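Local coordinates for protein transcription factor cep-1 (Caenorhabditis elegans, PDB 1T4W) that activates transcription by binding the same DNA consensus sequence as p53, promoting apoptosis under genotoxic stress and ensuring proper meiotic chromosome segregation, at residues Arg61-Asp66 with Pro78-Met83; Asn70-Ile75 with Ile167-Ile172. All coordinates share one frame; numbering follows the deposited sequence.

Interaction 1 (Arg61-Asp66 with Pro78-Met83); sequences RFVKYD and PRSDVM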
loop_
_atom_site.group_PDB
_atom_site.type_symbol
_atom_site.label_atom_id
_atom_site.label_comp_id
_atom_site.label_asym_id
_atom_site.label_seq_id
_atom_site.Cartn_x
_atom_site.Cartn_y
_atom_site.Cartn_z
ATOM N N ARG A 61 -0.688 0.795 -5.843
ATOM C CA ARG A 61 0.729 0.827 -6.180
ATOM C C ARG A 61 1.594 0.690 -4.936
ATOM O O ARG A 61 1.159 0.971 -3.814
ATOM C CB ARG A 61 1.094 2.152 -6.859
ATOM C CG ARG A 61 0.504 2.379 -8.270
ATOM C CD ARG A 61 1.280 3.546 -8.948
ATOM N NE ARG A 61 2.655 3.143 -9.230
ATOM C CZ ARG A 61 3.653 3.969 -9.511
ATOM N NH1 ARG A 61 4.860 3.472 -9.755
ATOM N NH2 ARG A 61 3.458 5.288 -9.533
ATOM N N PHE A 62 2.829 0.260 -5.145
ATOM C CA PHE A 62 3.761 0.132 -4.050
ATOM C C PHE A 62 5.058 0.734 -4.584
ATOM O O PHE A 62 5.771 0.139 -5.414
ATOM C CB PHE A 62 3.909 -1.330 -3.619
ATOM C CG PHE A 62 4.688 -1.499 -2.335
ATOM C CD1 PHE A 62 4.260 -0.863 -1.161
ATOM C CD2 PHE A 62 5.847 -2.286 -2.300
ATOM C CE1 PHE A 62 4.964 -1.000 0.035
ATOM C CE2 PHE A 62 6.574 -2.441 -1.109
ATOM C CZ PHE A 62 6.134 -1.798 0.067
ATOM N N VAL A 63 5.338 1.938 -4.098
ATOM C CA VAL A 63 6.476 2.728 -4.551
ATOM C C VAL A 63 7.464 3.137 -3.462
ATOM O O VAL A 63 7.220 2.946 -2.261
ATOM C CB VAL A 63 5.964 4.031 -5.229
ATOM C CG1 VAL A 63 4.849 3.687 -6.213
ATOM C CG2 VAL A 63 5.448 5.036 -4.171
ATOM N N LYS A 64 8.585 3.707 -3.895
ATOM C CA LYS A 64 9.605 4.183 -2.965
ATOM C C LYS A 64 9.851 5.659 -3.218
ATOM O O LYS A 64 9.655 6.147 -4.327
ATOM C CB LYS A 64 10.916 3.395 -3.123
ATOM C CG LYS A 64 11.646 3.594 -4.434
ATOM C CD LYS A 64 12.791 2.592 -4.544
ATOM C CE LYS A 64 13.542 2.713 -5.859
ATOM N NZ LYS A 64 12.656 2.524 -7.038
ATOM N N TYR A 65 10.277 6.369 -2.183
ATOM C CA TYR A 65 10.531 7.786 -2.310
ATOM C C TYR A 65 11.530 8.183 -1.233
ATOM O O TYR A 65 11.850 7.391 -0.347
ATOM C CB TYR A 65 9.217 8.564 -2.144
ATOM C CG TYR A 65 8.629 8.575 -0.740
ATOM C CD1 TYR A 65 9.122 9.442 0.245
ATOM C CD2 TYR A 65 7.595 7.707 -0.390
ATOM C CE1 TYR A 65 8.598 9.439 1.553
ATOM C CE2 TYR A 65 7.063 7.691 0.907
ATOM C CZ TYR A 65 7.567 8.559 1.877
ATOM O OH TYR A 65 7.044 8.540 3.163
ATOM N N ASP A 66 12.039 9.402 -1.313
ATOM C CA ASP A 66 12.979 9.871 -0.304
ATOM C C ASP A 66 12.826 11.372 -0.152
ATOM O O ASP A 66 11.819 11.946 -0.573
ATOM C CB ASP A 66 14.412 9.502 -0.694
ATOM C CG ASP A 66 14.932 10.311 -1.867
ATOM O OD1 ASP A 66 14.218 10.434 -2.886
ATOM O OD2 ASP A 66 16.070 10.824 -1.770
ATOM N N PRO A 78 5.500 6.760 -12.847
ATOM C CA PRO A 78 5.537 5.351 -13.253
ATOM C C PRO A 78 6.863 4.631 -13.045
ATOM O O PRO A 78 6.923 3.406 -13.132
ATOM C CB PRO A 78 5.114 5.401 -14.720
ATOM C CG PRO A 78 5.606 6.726 -15.175
ATOM C CD PRO A 78 5.293 7.645 -14.006
ATOM N N ARG A 79 7.916 5.381 -12.739
ATOM C CA ARG A 79 9.228 4.768 -12.545
ATOM C C ARG A 79 9.614 4.558 -11.082
ATOM O O ARG A 79 10.738 4.161 -10.793
ATOM C CB ARG A 79 10.306 5.639 -13.217
ATOM C CG ARG A 79 10.242 5.679 -14.755
ATOM C CD ARG A 79 11.059 6.855 -15.298
ATOM N NE ARG A 79 10.651 8.128 -14.691
ATOM C CZ ARG A 79 9.493 8.748 -14.929
ATOM N NH1 ARG A 79 8.610 8.227 -15.777
ATOM N NH2 ARG A 79 9.206 9.886 -14.305
ATOM N N SER A 80 8.700 4.793 -10.150
ATOM C CA SER A 80 9.078 4.668 -8.740
ATOM C C SER A 80 8.779 3.346 -8.039
ATOM O O SER A 80 8.864 3.269 -6.815
ATOM C CB SER A 80 8.431 5.801 -7.944
ATOM O OG SER A 80 7.028 5.604 -7.917
ATOM N N ASP A 81 8.427 2.304 -8.778
ATOM C CA ASP A 81 8.121 1.042 -8.106
ATOM C C ASP A 81 9.215 0.517 -7.200
ATOM O O ASP A 81 10.405 0.727 -7.460
ATOM C CB ASP A 81 7.830 -0.064 -9.115
ATOM C CG ASP A 81 6.561 0.166 -9.875
ATOM O OD1 ASP A 81 5.758 1.018 -9.440
ATOM O OD2 ASP A 81 6.367 -0.506 -10.898
ATOM N N VAL A 82 8.809 -0.174 -6.133
ATOM C CA VAL A 82 9.779 -0.832 -5.267
ATOM C C VAL A 82 10.068 -2.063 -6.125
ATOM O O VAL A 82 9.127 -2.716 -6.597
ATOM C CB VAL A 82 9.170 -1.297 -3.944
ATOM C CG1 VAL A 82 10.219 -2.053 -3.138
ATOM C CG2 VAL A 82 8.660 -0.105 -3.173
ATOM N N MET A 83 11.345 -2.365 -6.346
ATOM C CA MET A 83 11.732 -3.476 -7.216
ATOM C C MET A 83 12.079 -4.744 -6.466
ATOM O O MET A 83 12.875 -4.731 -5.531
ATOM C CB MET A 83 12.931 -3.072 -8.076
ATOM C CG MET A 83 12.730 -1.792 -8.878
ATOM S SD MET A 83 11.275 -1.862 -9.954
ATOM C CE MET A 83 11.759 -3.089 -11.168
HETATM O O HOH W 1 3.564 0.394 -7.905
HETATM O O HOH W 2 6.405 -2.326 -6.242
#
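Arg61 reaches Asp81 through one terminal nitrogen, NH1 lying 2.6 Å from Asp81 OD1 in a hydrogen-bonded salt bridge. The carboxylate oxygen sits almost in the guanidinium plane but is met on its syn side, 35° out of its own plane. Arginine suits the place because its guanidinium has several N-H groups: NH1 serves Asp81, and NH2 bonds the carbonyls of Ile75 and Asn77. CG1 of Val63 lies 3.5 Å above the centre of the guanidinium and covers one face. The bend at chi3 (68°) places NE, which bonds water 1; that water joins NE and Phe62 N to the same OD1, and Asp81 OD2 is taken by the backbone N of Ser118. A single beta bridge pairs Val63 with Asp81, tying the loop before helix 86-90 to strand 57-65 of the p53-like DNA-binding domain; Val82 N bonds Phe62 O, and Lys64 N bonds Ser80 O at 3.0 Å. Lys64 stays extended until chi4 turns by -58°, which brings NZ back to 2.9 Å from Asp81 O, above that carbonyl's plane. The Ser80 hydroxyl, whose OG is 3.3 Å from Val63 CB, is small enough to fit against the valine and bonds Ala74 O. The Phe62 ring crosses Val82 obliquely, CD2 meeting Val82 CG2 at 3.7 Å, and beta-branched Val82 also lays CG2 against the backbone of Val63.

Interaction 2 (Asn70-Ile75 with Ile167-Ile172); sequences NVEYAI and ILHAYI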
loop_
_atom_site.group_PDB
_atom_site.type_symbol
_atom_site.label_atom_id
_atom_site.label_comp_id
_atom_site.label_asym_id
_atom_site.label_seq_id
_atom_site.Cartn_x
_atom_site.Cartn_y
_atom_site.Cartn_z
ATOM N N ASN A 70 9.538 13.740 -3.182
ATOM C CA ASN A 70 8.419 13.611 -2.257
ATOM C C ASN A 70 7.302 12.643 -2.629
ATOM O O ASN A 70 7.142 12.234 -3.785
ATOM C CB ASN A 70 7.842 14.988 -1.943
ATOM C CG ASN A 70 8.797 15.826 -1.127
ATOM O OD1 ASN A 70 8.470 16.931 -0.696
ATOM N ND2 ASN A 70 9.996 15.297 -0.907
ATOM N N VAL A 71 6.516 12.292 -1.620
ATOM C CA VAL A 71 5.472 11.314 -1.806
ATOM C C VAL A 71 4.465 11.613 -2.912
ATOM O O VAL A 71 4.195 10.740 -3.728
ATOM C CB VAL A 71 4.741 11.032 -0.458
ATOM C CG1 VAL A 71 3.957 12.256 -0.018
ATOM C CG2 VAL A 71 3.825 9.815 -0.603
ATOM N N GLU A 72 3.929 12.837 -2.959
ATOM C CA GLU A 72 2.921 13.157 -3.966
ATOM C C GLU A 72 3.478 12.940 -5.364
ATOM O O GLU A 72 2.777 12.445 -6.254
ATOM C CB GLU A 72 2.376 14.589 -3.773
ATOM C CG GLU A 72 1.507 14.764 -2.517
ATOM C CD GLU A 72 0.129 14.085 -2.624
ATOM O OE1 GLU A 72 -0.464 14.112 -3.721
ATOM O OE2 GLU A 72 -0.373 13.547 -1.611
ATOM N N TYR A 73 4.751 13.259 -5.570
ATOM C CA TYR A 73 5.316 13.007 -6.886
ATOM C C TYR A 73 5.535 11.501 -7.097
ATOM O O TYR A 73 5.120 10.924 -8.106
ATOM C CB TYR A 73 6.653 13.754 -7.063
ATOM C CG TYR A 73 7.197 13.663 -8.460
ATOM C CD1 TYR A 73 8.083 12.648 -8.825
ATOM C CD2 TYR A 73 6.779 14.567 -9.450
ATOM C CE1 TYR A 73 8.543 12.532 -10.150
ATOM C CE2 TYR A 73 7.225 14.457 -10.765
ATOM C CZ TYR A 73 8.104 13.437 -11.107
ATOM O OH TYR A 73 8.517 13.317 -12.411
ATOM N N ALA A 74 6.199 10.864 -6.142
ATOM C CA ALA A 74 6.532 9.446 -6.275
ATOM C C ALA A 74 5.356 8.519 -6.562
ATOM O O ALA A 74 5.442 7.645 -7.431
ATOM C CB ALA A 74 7.271 8.964 -5.018
ATOM N N ILE A 75 4.246 8.715 -5.860
ATOM C CA ILE A 75 3.117 7.816 -6.061
ATOM C C ILE A 75 2.479 7.888 -7.427
ATOM O O ILE A 75 1.748 6.977 -7.811
ATOM C CB ILE A 75 2.049 8.019 -4.971
ATOM C CG1 ILE A 75 1.465 9.430 -5.067
ATOM C CG2 ILE A 75 2.673 7.714 -3.582
ATOM C CD1 ILE A 75 0.381 9.698 -4.019
ATOM N N ILE A 167 -9.637 10.904 -8.807
ATOM C CA ILE A 167 -10.489 11.861 -8.100
ATOM C C ILE A 167 -10.173 11.894 -6.595
ATOM O O ILE A 167 -10.480 12.878 -5.910
ATOM C CB ILE A 167 -12.017 11.616 -8.349
ATOM C CG1 ILE A 167 -12.450 10.242 -7.862
ATOM C CG2 ILE A 167 -12.327 11.739 -9.845
ATOM C CD1 ILE A 167 -13.968 10.024 -8.011
ATOM N N LEU A 168 -9.535 10.839 -6.092
ATOM C CA LEU A 168 -9.124 10.772 -4.679
ATOM C C LEU A 168 -7.927 9.855 -4.579
ATOM O O LEU A 168 -7.715 9.016 -5.453
ATOM C CB LEU A 168 -10.227 10.194 -3.784
ATOM C CG LEU A 168 -11.438 11.044 -3.371
ATOM C CD1 LEU A 168 -12.525 10.131 -2.806
ATOM C CD2 LEU A 168 -11.024 12.075 -2.342
ATOM N N HIS A 169 -7.160 10.005 -3.507
ATOM C CA HIS A 169 -5.989 9.154 -3.280
ATOM C C HIS A 169 -5.752 9.034 -1.796
ATOM O O HIS A 169 -6.304 9.809 -1.018
ATOM C CB HIS A 169 -4.718 9.703 -3.973
ATOM C CG HIS A 169 -4.121 10.923 -3.332
ATOM N ND1 HIS A 169 -4.739 12.151 -3.338
ATOM C CD2 HIS A 169 -2.927 11.109 -2.711
ATOM C CE1 HIS A 169 -3.956 13.044 -2.753
ATOM N NE2 HIS A 169 -2.850 12.436 -2.365
ATOM N N ALA A 170 -4.953 8.044 -1.404
ATOM C CA ALA A 170 -4.621 7.832 0.004
ATOM C C ALA A 170 -3.414 6.919 0.030
ATOM O O ALA A 170 -3.145 6.214 -0.938
ATOM C CB ALA A 170 -5.789 7.168 0.756
ATOM N N TYR A 171 -2.677 6.928 1.130
ATOM C CA TYR A 171 -1.530 6.052 1.219
ATOM C C TYR A 171 -1.125 5.776 2.648
ATOM O O TYR A 171 -1.558 6.469 3.577
ATOM C CB TYR A 171 -0.330 6.650 0.451
ATOM C CG TYR A 171 0.042 8.064 0.873
ATOM C CD1 TYR A 171 0.761 8.292 2.047
ATOM C CD2 TYR A 171 -0.370 9.168 0.127
ATOM C CE1 TYR A 171 1.053 9.566 2.475
ATOM C CE2 TYR A 171 -0.083 10.472 0.546
ATOM C CZ TYR A 171 0.631 10.651 1.728
ATOM O OH TYR A 171 0.919 11.899 2.181
ATOM N N ILE A 172 -0.339 4.711 2.802
ATOM C CA ILE A 172 0.271 4.357 4.068
ATOM C C ILE A 172 1.667 4.958 3.849
ATOM O O ILE A 172 2.443 4.506 3.000
ATOM C CB ILE A 172 0.365 2.867 4.264
ATOM C CG1 ILE A 172 -1.056 2.313 4.462
ATOM C CG2 ILE A 172 1.251 2.561 5.517
ATOM C CD1 ILE A 172 -1.136 0.816 4.547
HETATM O O HOH W 3 0.556 14.016 0.810
#
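One face of the Tyr171 ring carries Val71, whose CG2 stands 4.0 Å from the ring centroid and only 8° off the normal, a CH-pi contact over the centre. CG1 of the same valine reaches Tyr171 OH at 3.8 Å, so both branches are used against the tyrosine. At the ring's edge, in plane, lies water 3, which is 2.5 Å from Tyr171 OH and donates to Glu72 OE2; that carboxylate oxygen is itself at the ring's edge, near its plane and 3.8 Å from Tyr171 CE2. The imidazole of His169 is also met at its edge: NE2 donates to Glu72 OE2 at 2.8 Å, nearly in the ring plane and on the syn lone pair, with the carboxylate turned 77° from the ring. Glu72 folds at chi2 (-72°) on its way to this bond, and its other oxygen, OE1, forms a salt bridge with Arg76. Ile75 fits its place by having a long branch, whose CD1 lies 3.8 Å from His169 CD2 and also touches Tyr171. An alanine in place of His169 would probably leave Glu72 OE2 without its histidine donor and open a gap beside Ile75 CD1. His169 and Tyr171, two residues apart, project from the same side of strand 166-177, while Ala170 between them packs on Ile6 of strand 3-8. Helix 71-74 thus lies against one side of the mixed sheet, where Ile75 also rests on Ala156 and Phe158 of strand 152-160 and on Val63 of strand 57-65.

In the fold
Interactions 1 and 2, with centres 11 Å apart, are joined directly through Ala74 and Ile75. Ser80 OG lies 2.6 Å from Ala74 O and Arg61 NH2 lies 3.0 Å from Ile75 O, both probable hydrogen bonds, while Tyr65 CB packs on Ala74 CB at 3.5 Å. Along the chain, strand 57-65 leads into the helix, and the loop 78-83 then returns to that strand; interaction 2 brings the helix to strand 166-177 of the same mixed sheet. Only interaction 1 approaches the metal: the side chain of Val82 is about 9 Å from the zinc ion held by Cys85, His88, Cys139 and Cys143. Interaction 2 lies away from that site.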